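Local structure of pyruvate kinase 1 (Trypanosoma brucei brucei, 4KCU) at residues 90-95 and 125-130; 212-217 and 236-241; 259-264 and 291-296; 298-303 and 328-333. The protein catalyses the last step of glycolysis, the transfer of a phosphoryl group from phosphoenolpyruvate to ADP that yields pyruvate and ATP. All coordinates share one frame; numbering follows the deposited sequence.

Interaction 1: 90-95 and 125-130; sequences IRTGLF and FYIDYP
Gly93 N donates to Tyr126 O at 2.8 Å, reaching the oxygen from above its carbonyl plane. Two residues along each segment, Asp128 bonds to Arg91 twice. Its backbone N bonds to Arg91 O at 3.1 Å, almost in line with the C=O, and its carboxylate takes the N-H of the same residue, Arg91 N to Asp128 OD1, at 3.0 Å. That N-H comes in 40° out of the carboxylate plane. With CG between the backbone N and the carbonyl carbon (chi1 64°), the Asp128 carboxylate is brought to the N-H of Arg91 on the facing segment. A water donates one hydrogen bond to Asp128 OD2 and another to Thr92 O. The guanidinium of Arg91 extends elsewhere, to Glu89 and to the carbonyl of Arg175. Thr92 and Ile127 form a single beta bridge between segments running in nearly opposite directions. It lies in the small beta domain inserted into the pyruvate kinase barrel after its third strand, the B domain of this family, where 125-126 ends an edge strand of a mixed sheet. At one end of the bridge, Ile90 CG2 meets Ile127 CG2 at 3.7 Å and also the CB of Tyr129, while Ile90 CD1 approaches the Tyr129 ring obliquely. At the other end two phenyl rings form an offset edge-to-face pair, planes 80° apart and centroids 5.5 Å apart: the edge of Phe95 at CE1 and CZ is turned to the face of Phe125. Val108 and Val110 of strand 107-111 also pack against Phe125, and Val100 against Phe95.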
# COMPACT_ATOMS: atom_id res chain seq x y z
N ILE A 90 -21.68 17.64 -40.37
CA ILE A 90 -22.58 18.69 -40.84
C ILE A 90 -21.75 19.92 -41.17
O ILE A 90 -20.95 20.37 -40.34
CB ILE A 90 -23.67 19.05 -39.78
CG1 ILE A 90 -24.46 17.81 -39.36
CG2 ILE A 90 -24.63 20.11 -40.31
CD1 ILE A 90 -25.59 18.10 -38.38
N ARG A 91 -21.88 20.42 -42.40
CA ARG A 91 -21.09 21.59 -42.83
C ARG A 91 -21.98 22.71 -43.39
O ARG A 91 -23.12 22.48 -43.80
CB ARG A 91 -20.03 21.18 -43.87
CG ARG A 91 -19.02 20.15 -43.38
CD ARG A 91 -17.76 20.15 -44.24
NE ARG A 91 -16.70 19.33 -43.63
CZ ARG A 91 -15.84 19.76 -42.70
NH1 ARG A 91 -14.94 18.93 -42.18
NH2 ARG A 91 -15.86 21.03 -42.31
N THR A 92 -21.45 23.94 -43.38
CA THR A 92 -22.02 25.04 -44.17
C THR A 92 -21.80 24.84 -45.66
O THR A 92 -20.93 24.06 -46.07
CB THR A 92 -21.41 26.41 -43.79
OG1 THR A 92 -19.99 26.34 -43.91
CG2 THR A 92 -21.79 26.80 -42.35
N GLY A 93 -22.58 25.57 -46.46
CA GLY A 93 -22.31 25.72 -47.90
C GLY A 93 -21.21 26.74 -48.19
O GLY A 93 -20.38 27.03 -47.33
N LEU A 94 -21.19 27.25 -49.42
CA LEU A 94 -20.24 28.29 -49.80
C LEU A 94 -20.81 29.67 -49.48
O LEU A 94 -21.99 29.80 -49.14
CB LEU A 94 -19.90 28.19 -51.29
CG LEU A 94 -18.74 27.29 -51.72
CD1 LEU A 94 -18.84 25.90 -51.11
CD2 LEU A 94 -18.68 27.23 -53.24
N PHE A 95 -19.96 30.71 -49.57
CA PHE A 95 -20.45 32.10 -49.62
C PHE A 95 -19.89 32.84 -50.83
O PHE A 95 -18.73 32.65 -51.21
CB PHE A 95 -20.08 32.86 -48.34
CG PHE A 95 -20.48 32.15 -47.08
CD1 PHE A 95 -21.81 32.06 -46.71
CD2 PHE A 95 -19.52 31.55 -46.28
CE1 PHE A 95 -22.19 31.37 -45.57
CE2 PHE A 95 -19.89 30.87 -45.14
CZ PHE A 95 -21.23 30.78 -44.78
N PHE A 125 -27.83 31.49 -45.50
CA PHE A 125 -26.86 30.49 -45.98
C PHE A 125 -27.28 29.05 -45.70
O PHE A 125 -28.22 28.79 -44.95
CB PHE A 125 -25.44 30.77 -45.47
CG PHE A 125 -25.29 30.64 -43.98
CD1 PHE A 125 -25.01 29.40 -43.39
CD2 PHE A 125 -25.38 31.77 -43.16
CE1 PHE A 125 -24.84 29.29 -42.01
CE2 PHE A 125 -25.21 31.66 -41.78
CZ PHE A 125 -24.95 30.42 -41.21
N TYR A 126 -26.54 28.13 -46.31
CA TYR A 126 -26.96 26.74 -46.41
C TYR A 126 -26.23 25.87 -45.40
O TYR A 126 -25.04 26.06 -45.13
CB TYR A 126 -26.69 26.24 -47.82
CG TYR A 126 -26.84 24.75 -48.02
CD1 TYR A 126 -28.11 24.19 -48.21
CD2 TYR A 126 -25.72 23.93 -48.14
CE1 TYR A 126 -28.25 22.83 -48.48
CE2 TYR A 126 -25.85 22.58 -48.41
CZ TYR A 126 -27.11 22.03 -48.56
OH TYR A 126 -27.25 20.68 -48.82
N ILE A 127 -26.96 24.90 -44.86
CA ILE A 127 -26.39 23.87 -44.01
C ILE A 127 -26.86 22.52 -44.53
O ILE A 127 -28.05 22.36 -44.88
CB ILE A 127 -26.79 24.07 -42.52
CG1 ILE A 127 -25.84 25.06 -41.85
CG2 ILE A 127 -26.78 22.75 -41.76
CD1 ILE A 127 -26.43 25.74 -40.64
N ASP A 128 -25.93 21.59 -44.68
CA ASP A 128 -26.17 20.39 -45.48
C ASP A 128 -26.89 19.26 -44.72
O ASP A 128 -26.87 18.09 -45.15
CB ASP A 128 -24.87 19.88 -46.11
CG ASP A 128 -23.86 19.42 -45.06
OD1 ASP A 128 -24.23 19.30 -43.86
OD2 ASP A 128 -22.70 19.18 -45.45
N TYR A 129 -27.55 19.62 -43.63
CA TYR A 129 -28.31 18.64 -42.87
C TYR A 129 -29.83 18.89 -43.02
O TYR A 129 -30.36 19.87 -42.47
CB TYR A 129 -27.90 18.69 -41.40
CG TYR A 129 -28.74 17.84 -40.49
CD1 TYR A 129 -28.97 16.49 -40.76
CD2 TYR A 129 -29.24 18.38 -39.31
CE1 TYR A 129 -29.74 15.71 -39.91
CE2 TYR A 129 -29.97 17.60 -38.42
CZ TYR A 129 -30.23 16.28 -38.73
OH TYR A 129 -30.95 15.52 -37.84
N PRO A 130 -30.50 18.05 -43.84
CA PRO A 130 -31.87 18.31 -44.31
C PRO A 130 -32.87 18.31 -43.18
O PRO A 130 -33.85 19.06 -43.25
CB PRO A 130 -32.14 17.14 -45.26
CG PRO A 130 -30.79 16.76 -45.78
CD PRO A 130 -29.83 17.01 -44.64
O HOH W 1 -21.19 21.45 -47.15

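Interaction 2: 212-217 and 236-241; sequences SFIRTA and IISKIE. With MG (magnesium ion), chain C; MLT (D-malate), chain E.
Glu241 OE2 accepts the backbone N-H of Phe213 at 2.9 Å through its anti lone pair, the one facing away from OE1. The same oxygen lies over the centre of the Phe213 ring, 3.4 Å above its plane, and the carboxylate is stacked on the ring with the two planes 23° apart. Phe213 can fold back over the group its own N-H holds because CG stands beside the backbone N (chi1 -58°), although its CB points away from strand 236-240. The other oxygen, Glu241 OE1, binds the magnesium ion at 2.0 Å. Asp265, two waters and the D-malate oxygens O1 and O3 complete the metal's shell. Alongside, Lys239 NZ donates to Ser212 OG at 2.9 Å and forms a salt bridge with Asp84; Ser212 OG is also bonded to the carbonyl oxygen of Thr85. On the helix-covered side, against 217-227 and 249-255, Ile214 CG1 rests on Ser238 OG at 3.6 Å, a hydroxyl hydrogen-bonded to Ser256. A water bridges Ile214 O and Glu241 N at the mouth, where strands 208-211 and 235-240 of the TIM barrel end. Splitting the carboxylate's work, one oxygen on the metal and one on a backbone N-H, should restrict rotation of Glu241 and orient it for the magnesium. A carboxylate-held magnesium that also binds D-malate is consistent with a phosphoenolpyruvate site.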
# COMPACT_ATOMS: atom_id res chain seq x y z
N SER A 212 -15.50 8.01 -37.48
CA SER A 212 -15.97 9.24 -36.85
C SER A 212 -17.32 9.09 -36.09
O SER A 212 -18.21 8.32 -36.51
CB SER A 212 -16.01 10.37 -37.84
OG SER A 212 -14.72 10.62 -38.36
N PHE A 213 -17.46 9.86 -34.99
CA PHE A 213 -18.75 10.01 -34.27
C PHE A 213 -19.42 8.72 -33.85
O PHE A 213 -20.65 8.68 -33.66
CB PHE A 213 -19.76 10.89 -35.04
CG PHE A 213 -19.25 12.28 -35.33
CD1 PHE A 213 -19.33 13.29 -34.37
CD2 PHE A 213 -18.64 12.57 -36.57
CE1 PHE A 213 -18.81 14.55 -34.63
CE2 PHE A 213 -18.11 13.83 -36.83
CZ PHE A 213 -18.19 14.82 -35.85
N ILE A 214 -18.64 7.67 -33.60
CA ILE A 214 -19.22 6.47 -33.05
C ILE A 214 -20.06 6.76 -31.78
O ILE A 214 -19.54 7.27 -30.79
CB ILE A 214 -18.15 5.43 -32.73
CG1 ILE A 214 -17.53 4.85 -34.03
CG2 ILE A 214 -18.74 4.36 -31.84
CD1 ILE A 214 -18.55 4.34 -35.06
N ARG A 215 -21.32 6.35 -31.79
CA ARG A 215 -22.20 6.61 -30.65
C ARG A 215 -22.58 5.34 -29.88
O ARG A 215 -23.00 5.42 -28.72
CB ARG A 215 -23.46 7.36 -31.10
CG ARG A 215 -23.18 8.66 -31.86
CD ARG A 215 -24.41 9.55 -31.95
NE ARG A 215 -25.27 9.16 -33.05
CZ ARG A 215 -26.61 9.14 -33.00
NH1 ARG A 215 -27.31 8.75 -34.06
NH2 ARG A 215 -27.24 9.51 -31.89
N THR A 216 -22.50 4.18 -30.53
CA THR A 216 -23.00 2.92 -29.94
C THR A 216 -22.12 1.75 -30.41
O THR A 216 -21.49 1.84 -31.46
CB THR A 216 -24.45 2.59 -30.37
OG1 THR A 216 -24.50 2.48 -31.81
CG2 THR A 216 -25.44 3.68 -29.89
N ALA A 217 -22.10 0.66 -29.64
CA ALA A 217 -21.53 -0.58 -30.13
C ALA A 217 -22.18 -1.01 -31.45
O ALA A 217 -21.49 -1.41 -32.38
CB ALA A 217 -21.64 -1.66 -29.10
N ILE A 236 -10.71 -1.40 -36.34
CA ILE A 236 -11.61 -0.28 -36.19
C ILE A 236 -11.27 0.50 -34.91
O ILE A 236 -11.33 -0.06 -33.79
CB ILE A 236 -13.08 -0.74 -36.16
CG1 ILE A 236 -13.46 -1.41 -37.49
CG2 ILE A 236 -13.98 0.46 -35.86
CD1 ILE A 236 -14.81 -2.11 -37.47
N ILE A 237 -10.83 1.72 -35.07
CA ILE A 237 -10.58 2.60 -33.92
C ILE A 237 -11.76 3.57 -33.86
O ILE A 237 -12.00 4.32 -34.82
CB ILE A 237 -9.26 3.40 -34.15
CG1 ILE A 237 -8.08 2.47 -34.43
CG2 ILE A 237 -8.97 4.33 -33.00
CD1 ILE A 237 -7.82 1.47 -33.33
N SER A 238 -12.55 3.51 -32.79
CA SER A 238 -13.75 4.35 -32.66
C SER A 238 -13.40 5.71 -32.11
O SER A 238 -12.73 5.83 -31.09
CB SER A 238 -14.78 3.67 -31.76
OG SER A 238 -15.33 2.53 -32.42
N LYS A 239 -13.79 6.76 -32.81
CA LYS A 239 -13.54 8.10 -32.32
C LYS A 239 -14.68 8.51 -31.40
O LYS A 239 -15.84 8.42 -31.79
CB LYS A 239 -13.41 9.07 -33.47
CG LYS A 239 -12.30 8.70 -34.43
CD LYS A 239 -12.46 9.40 -35.77
CE LYS A 239 -12.16 10.90 -35.65
NZ LYS A 239 -12.42 11.57 -36.96
N ILE A 240 -14.35 8.84 -30.15
CA ILE A 240 -15.33 9.35 -29.21
C ILE A 240 -15.34 10.85 -29.30
O ILE A 240 -14.33 11.50 -29.00
CB ILE A 240 -14.99 8.94 -27.77
CG1 ILE A 240 -14.84 7.41 -27.68
CG2 ILE A 240 -16.02 9.49 -26.79
CD1 ILE A 240 -16.13 6.67 -28.02
N GLU A 241 -16.48 11.38 -29.73
CA GLU A 241 -16.59 12.74 -30.26
C GLU A 241 -17.85 13.42 -29.73
O GLU A 241 -18.10 14.57 -30.02
CB GLU A 241 -16.72 12.76 -31.81
CG GLU A 241 -15.63 12.06 -32.57
CD GLU A 241 -15.36 12.71 -33.90
OE1 GLU A 241 -14.84 13.84 -33.92
OE2 GLU A 241 -15.64 12.07 -34.94
MG MG C . -13.84 15.04 -35.25
C1 MLT E . -11.72 15.53 -33.68
O1 MLT E . -12.87 16.04 -33.64
O2 MLT E . -10.85 15.64 -32.78
C2 MLT E . -11.27 14.94 -35.04
O3 MLT E . -11.97 13.78 -35.40
C3 MLT E . -9.76 14.76 -35.19
C4 MLT E . -9.29 16.03 -35.94
O4 MLT E . -10.12 16.98 -36.02
O5 MLT E . -8.15 16.03 -36.42
O HOH W 2 -18.61 9.79 -30.50
O HOH W 3 -13.29 16.26 -36.70
O HOH W 4 -14.90 13.60 -36.55

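Interaction 3: 259-264 and 291-296; sequences IMVARG and KPVICA. With MLT (D-malate), chain E.
Arg263 reaches across to Ala296, and every part of its side chain has a neighbour. Its setting is the TIM barrel, where 259-262 and 293-296 are adjacent parallel strands, the sixth and seventh, and Arg263 begins the short helix after the sixth. CB and CG pass close to Ala296 O; CD lies near both that oxygen and Cys295 SG. The chain then bends (chi3 -42°), and NE donates to Ala296 O at 3.1 Å, the oxygen tilted 28° from the guanidinium plane. One face of the guanidinium is covered by Cys295 SG, 3.8 Å above the plane and offset toward the rim. At the tip NH1 bonds to Gln279, and NH2 bonds to Thr297 O and forms a salt bridge with Asp316. The group is thus tied to strand, loop and two helices at once. Behind it the strands run 16° apart, stitched by the alternating ladder of a parallel sheet: Ile259 N to Pro292 O, Ile294 N to Ile259 O at 2.8 Å, Val261 N to Ile294 O, and Ala296 N to Val261 O. Val261 and Val293 lie side by side on the face turned to helix 275-289. On the other face, with Met260 CG anti to the backbone N, Met260 SD rests against Ala296 CB at 3.8 Å. The helix start presents an amide to the ligand, as Gly264 N donates to the D-malate oxygen O2 at 2.8 Å.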
# COMPACT_ATOMS: atom_id res chain seq x y z
N ILE A 259 -9.53 3.02 -29.54
CA ILE A 259 -10.32 4.21 -29.35
C ILE A 259 -9.45 5.44 -29.66
O ILE A 259 -8.24 5.50 -29.30
CB ILE A 259 -10.80 4.33 -27.89
CG1 ILE A 259 -11.79 3.21 -27.52
CG2 ILE A 259 -11.37 5.71 -27.60
CD1 ILE A 259 -13.10 3.24 -28.33
N MET A 260 -10.09 6.47 -30.22
CA MET A 260 -9.48 7.79 -30.29
C MET A 260 -10.29 8.76 -29.46
O MET A 260 -11.50 8.84 -29.62
CB MET A 260 -9.43 8.28 -31.72
CG MET A 260 -8.70 9.60 -31.86
SD MET A 260 -9.05 10.47 -33.39
CE MET A 260 -8.25 9.36 -34.58
N VAL A 261 -9.64 9.47 -28.54
CA VAL A 261 -10.30 10.56 -27.85
C VAL A 261 -10.22 11.76 -28.76
O VAL A 261 -9.15 12.35 -28.92
CB VAL A 261 -9.60 10.90 -26.52
CG1 VAL A 261 -10.40 11.95 -25.74
CG2 VAL A 261 -9.43 9.63 -25.72
N ALA A 262 -11.31 11.99 -29.51
CA ALA A 262 -11.33 12.98 -30.59
C ALA A 262 -11.67 14.34 -30.00
O ALA A 262 -12.84 14.77 -30.04
CB ALA A 262 -12.38 12.59 -31.64
N ARG A 263 -10.67 14.99 -29.41
CA ARG A 263 -10.93 16.10 -28.54
C ARG A 263 -11.54 17.30 -29.27
O ARG A 263 -12.29 18.07 -28.66
CB ARG A 263 -9.71 16.48 -27.73
CG ARG A 263 -9.27 15.37 -26.77
CD ARG A 263 -8.09 15.79 -25.90
NE ARG A 263 -7.09 16.51 -26.68
CZ ARG A 263 -6.01 17.06 -26.16
NH1 ARG A 263 -5.77 16.92 -24.88
NH2 ARG A 263 -5.17 17.76 -26.92
N GLY A 264 -11.30 17.40 -30.59
CA GLY A 264 -11.85 18.50 -31.41
C GLY A 264 -13.38 18.60 -31.34
O GLY A 264 -13.92 19.53 -30.71
N LYS A 291 -6.45 -2.20 -24.89
CA LYS A 291 -6.75 -1.79 -26.23
C LYS A 291 -6.12 -0.45 -26.52
O LYS A 291 -6.08 0.41 -25.64
CB LYS A 291 -8.25 -1.74 -26.46
CG LYS A 291 -8.83 -3.12 -26.77
CD LYS A 291 -10.34 -3.10 -26.95
CE LYS A 291 -10.85 -4.44 -27.44
NZ LYS A 291 -12.34 -4.53 -27.53
N PRO A 292 -5.56 -0.30 -27.72
CA PRO A 292 -4.85 0.95 -28.03
C PRO A 292 -5.78 2.18 -27.93
O PRO A 292 -6.99 2.11 -28.27
CB PRO A 292 -4.38 0.76 -29.49
CG PRO A 292 -4.93 -0.58 -29.94
CD PRO A 292 -5.34 -1.36 -28.72
N VAL A 293 -5.23 3.30 -27.46
CA VAL A 293 -5.97 4.52 -27.40
C VAL A 293 -5.11 5.70 -27.86
O VAL A 293 -3.91 5.79 -27.54
CB VAL A 293 -6.55 4.77 -25.99
CG1 VAL A 293 -5.42 4.82 -24.96
CG2 VAL A 293 -7.40 6.05 -25.97
N ILE A 294 -5.70 6.53 -28.71
CA ILE A 294 -5.01 7.67 -29.30
C ILE A 294 -5.61 8.94 -28.75
O ILE A 294 -6.84 9.13 -28.78
CB ILE A 294 -5.21 7.70 -30.82
CG1 ILE A 294 -4.79 6.37 -31.42
CG2 ILE A 294 -4.43 8.82 -31.44
CD1 ILE A 294 -5.31 6.19 -32.82
N CYS A 295 -4.74 9.81 -28.24
CA CYS A 295 -5.16 11.12 -27.86
C CYS A 295 -4.95 12.13 -29.00
O CYS A 295 -3.87 12.18 -29.60
CB CYS A 295 -4.40 11.57 -26.63
SG CYS A 295 -5.05 13.12 -26.05
N ALA A 296 -6.00 12.84 -29.38
CA ALA A 296 -5.94 13.63 -30.61
C ALA A 296 -6.32 15.09 -30.39
O ALA A 296 -7.15 15.41 -29.53
CB ALA A 296 -6.84 13.00 -31.68
C1 MLT E . -11.72 15.53 -33.68
O1 MLT E . -12.87 16.04 -33.64
O2 MLT E . -10.85 15.64 -32.78
C2 MLT E . -11.27 14.94 -35.04
O3 MLT E . -11.97 13.78 -35.40
C3 MLT E . -9.76 14.76 -35.19
C4 MLT E . -9.29 16.03 -35.94
O4 MLT E . -10.12 16.98 -36.02
O5 MLT E . -8.15 16.03 -36.42

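Interaction 4: 298-303 and 328-333; sequences QMLESM and VMLSGE. With MLT (D-malate), chain E.
At the C-terminal mouth of the TIM barrel, the loop after the seventh strand meets the end of the eighth, and the carboxylate of Glu333 joins them. Leu300 N donates to Glu333 OE2 at 3.0 Å, nearly straight at 158°, and OE2 receives it on its anti lone pair, away from OE1. The other oxygen, Glu333 OE1, accepts Ser331 N of its own segment at 2.8 Å. Bent at its second torsion (chi2 98°), the glutamate turns OE2 to the loop and OE1 back to Ser331 N, with CG against Leu300 O. Two waters add to this grip. One gives protons to Glu333 OE1 and Glu301 OE2 and accepts Gln298 N; the other gives protons to Glu333 OE2 and Met329 O and accepts Met299 N. The carboxylates of Glu301 and Glu333 are 4.2 Å apart, OE2 to OE2, with planes 78° apart, so the shared water probably eases their repulsion. Below this polar layer the Met299 side chain crosses that of Val328 at about a right angle, Met299 SD 3.9 Å from Val328 CB, and Leu300 CD1 touches Leu330 CD2 at 4.1 Å. Helices 311-322 and 340-356 close over these apolar groups. On the side toward the ligand, Ser331 OG donates to the D-malate oxygen O5 in a very short bond of 2.5 Å. Gln298 OE1 accepts the backbone N of Arg311 of the second subunit. Ligand-binding loops that follow the strands at the C-terminal end of a TIM barrel, here braced by a buried glutamate, are characteristic of this fold's active sites.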
# COMPACT_ATOMS: atom_id res chain seq x y z
N GLN A 298 -5.26 19.41 -31.57
CA GLN A 298 -4.72 20.65 -30.99
C GLN A 298 -3.63 20.42 -29.96
O GLN A 298 -3.35 21.31 -29.14
CB GLN A 298 -5.83 21.54 -30.42
CG GLN A 298 -6.78 22.12 -31.46
CD GLN A 298 -7.76 23.12 -30.84
OE1 GLN A 298 -8.16 22.98 -29.69
NE2 GLN A 298 -7.99 24.22 -31.54
N MET A 299 -2.95 19.29 -30.04
CA MET A 299 -1.85 19.00 -29.10
C MET A 299 -0.68 19.94 -29.23
O MET A 299 -0.08 20.31 -28.23
CB MET A 299 -1.40 17.56 -29.20
CG MET A 299 -2.56 16.57 -29.04
SD MET A 299 -2.03 14.98 -28.41
CE MET A 299 -2.11 15.26 -26.63
N LEU A 300 -0.30 20.27 -30.47
CA LEU A 300 0.82 21.20 -30.73
C LEU A 300 0.37 22.32 -31.71
O LEU A 300 1.14 22.76 -32.60
CB LEU A 300 2.04 20.45 -31.26
CG LEU A 300 2.68 19.43 -30.29
CD1 LEU A 300 3.80 18.65 -30.95
CD2 LEU A 300 3.22 20.11 -29.02
N GLU A 301 -0.83 22.83 -31.46
CA GLU A 301 -1.59 23.59 -32.43
C GLU A 301 -0.84 24.80 -32.93
O GLU A 301 -0.78 25.06 -34.13
CB GLU A 301 -2.91 24.05 -31.83
CG GLU A 301 -3.80 24.82 -32.81
CD GLU A 301 -4.51 23.92 -33.81
OE1 GLU A 301 -5.44 24.41 -34.49
OE2 GLU A 301 -4.18 22.71 -33.90
N SER A 302 -0.32 25.60 -32.00
CA SER A 302 0.40 26.82 -32.37
C SER A 302 1.58 26.51 -33.31
O SER A 302 2.03 27.39 -34.03
CB SER A 302 0.90 27.57 -31.12
OG SER A 302 2.10 27.00 -30.65
N MET A 303 2.06 25.27 -33.32
CA MET A 303 3.20 24.94 -34.18
C MET A 303 2.78 24.78 -35.62
O MET A 303 3.61 24.51 -36.50
CB MET A 303 3.93 23.68 -33.69
CG MET A 303 4.95 23.96 -32.61
SD MET A 303 6.19 22.66 -32.42
CE MET A 303 7.33 23.02 -33.76
N VAL A 328 -0.14 9.62 -29.71
CA VAL A 328 -0.59 10.98 -29.77
C VAL A 328 -0.66 11.41 -31.21
O VAL A 328 0.04 10.88 -32.05
CB VAL A 328 0.33 11.91 -28.94
CG1 VAL A 328 0.02 11.74 -27.48
CG2 VAL A 328 1.80 11.58 -29.19
N MET A 329 -1.58 12.32 -31.51
CA MET A 329 -1.93 12.61 -32.89
C MET A 329 -1.69 14.07 -33.30
O MET A 329 -1.82 14.99 -32.50
CB MET A 329 -3.37 12.20 -33.19
CG MET A 329 -3.72 12.27 -34.67
SD MET A 329 -5.24 11.40 -35.08
CE MET A 329 -6.39 12.76 -35.20
N LEU A 330 -1.32 14.27 -34.55
CA LEU A 330 -1.21 15.62 -35.12
C LEU A 330 -2.20 15.71 -36.25
O LEU A 330 -2.41 14.74 -37.00
CB LEU A 330 0.20 15.85 -35.65
CG LEU A 330 1.25 15.72 -34.56
CD1 LEU A 330 2.63 15.45 -35.12
CD2 LEU A 330 1.24 16.98 -33.69
N SER A 331 -2.82 16.87 -36.39
CA SER A 331 -3.80 17.07 -37.45
C SER A 331 -3.33 18.16 -38.39
O SER A 331 -2.43 17.92 -39.20
CB SER A 331 -5.16 17.41 -36.85
OG SER A 331 -5.67 16.24 -36.23
N GLY A 332 -3.90 19.35 -38.25
CA GLY A 332 -3.44 20.49 -39.03
C GLY A 332 -1.93 20.71 -38.91
O GLY A 332 -1.29 21.19 -39.85
N GLU A 333 -1.36 20.35 -37.76
CA GLU A 333 0.05 20.61 -37.53
C GLU A 333 0.92 20.03 -38.66
O GLU A 333 1.95 20.64 -39.05
CB GLU A 333 0.51 20.05 -36.16
CG GLU A 333 -0.15 20.66 -34.93
CD GLU A 333 -1.31 19.81 -34.41
OE1 GLU A 333 -2.06 19.28 -35.24
OE2 GLU A 333 -1.46 19.66 -33.17
C1 MLT E . -11.72 15.53 -33.68
O1 MLT E . -12.87 16.04 -33.64
O2 MLT E . -10.85 15.64 -32.78
C2 MLT E . -11.27 14.94 -35.04
O3 MLT E . -11.97 13.78 -35.40
C3 MLT E . -9.76 14.76 -35.19
C4 MLT E . -9.29 16.03 -35.94
O4 MLT E . -10.12 16.98 -36.02
O5 MLT E . -8.15 16.03 -36.42
O HOH W 5 -4.74 19.76 -34.50
O HOH W 6 -2.96 17.49 -32.36
O HOH W 7 3.70 22.96 -38.77

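How the interactions relate
The four contacts follow one another along the chain. Interactions 2, 3 and 4 belong to the eight-stranded barrel: 2 and 3 meet where strands 235-240 and 258-262 are neighbours, 3 and 4 where 293-296 and 327-330 are. Their centres are about 10 Å and 13 Å apart, and all three touch the same D-malate, so successive strand ends build one pocket. Interactions 3 and 4 also reach the second subunit, linking this side of the pocket to the assembly. Interaction 1 stands apart in the inserted beta domain, its centre about 24 Å from that of interaction 2, though their nearest atoms are only about 6 Å apart.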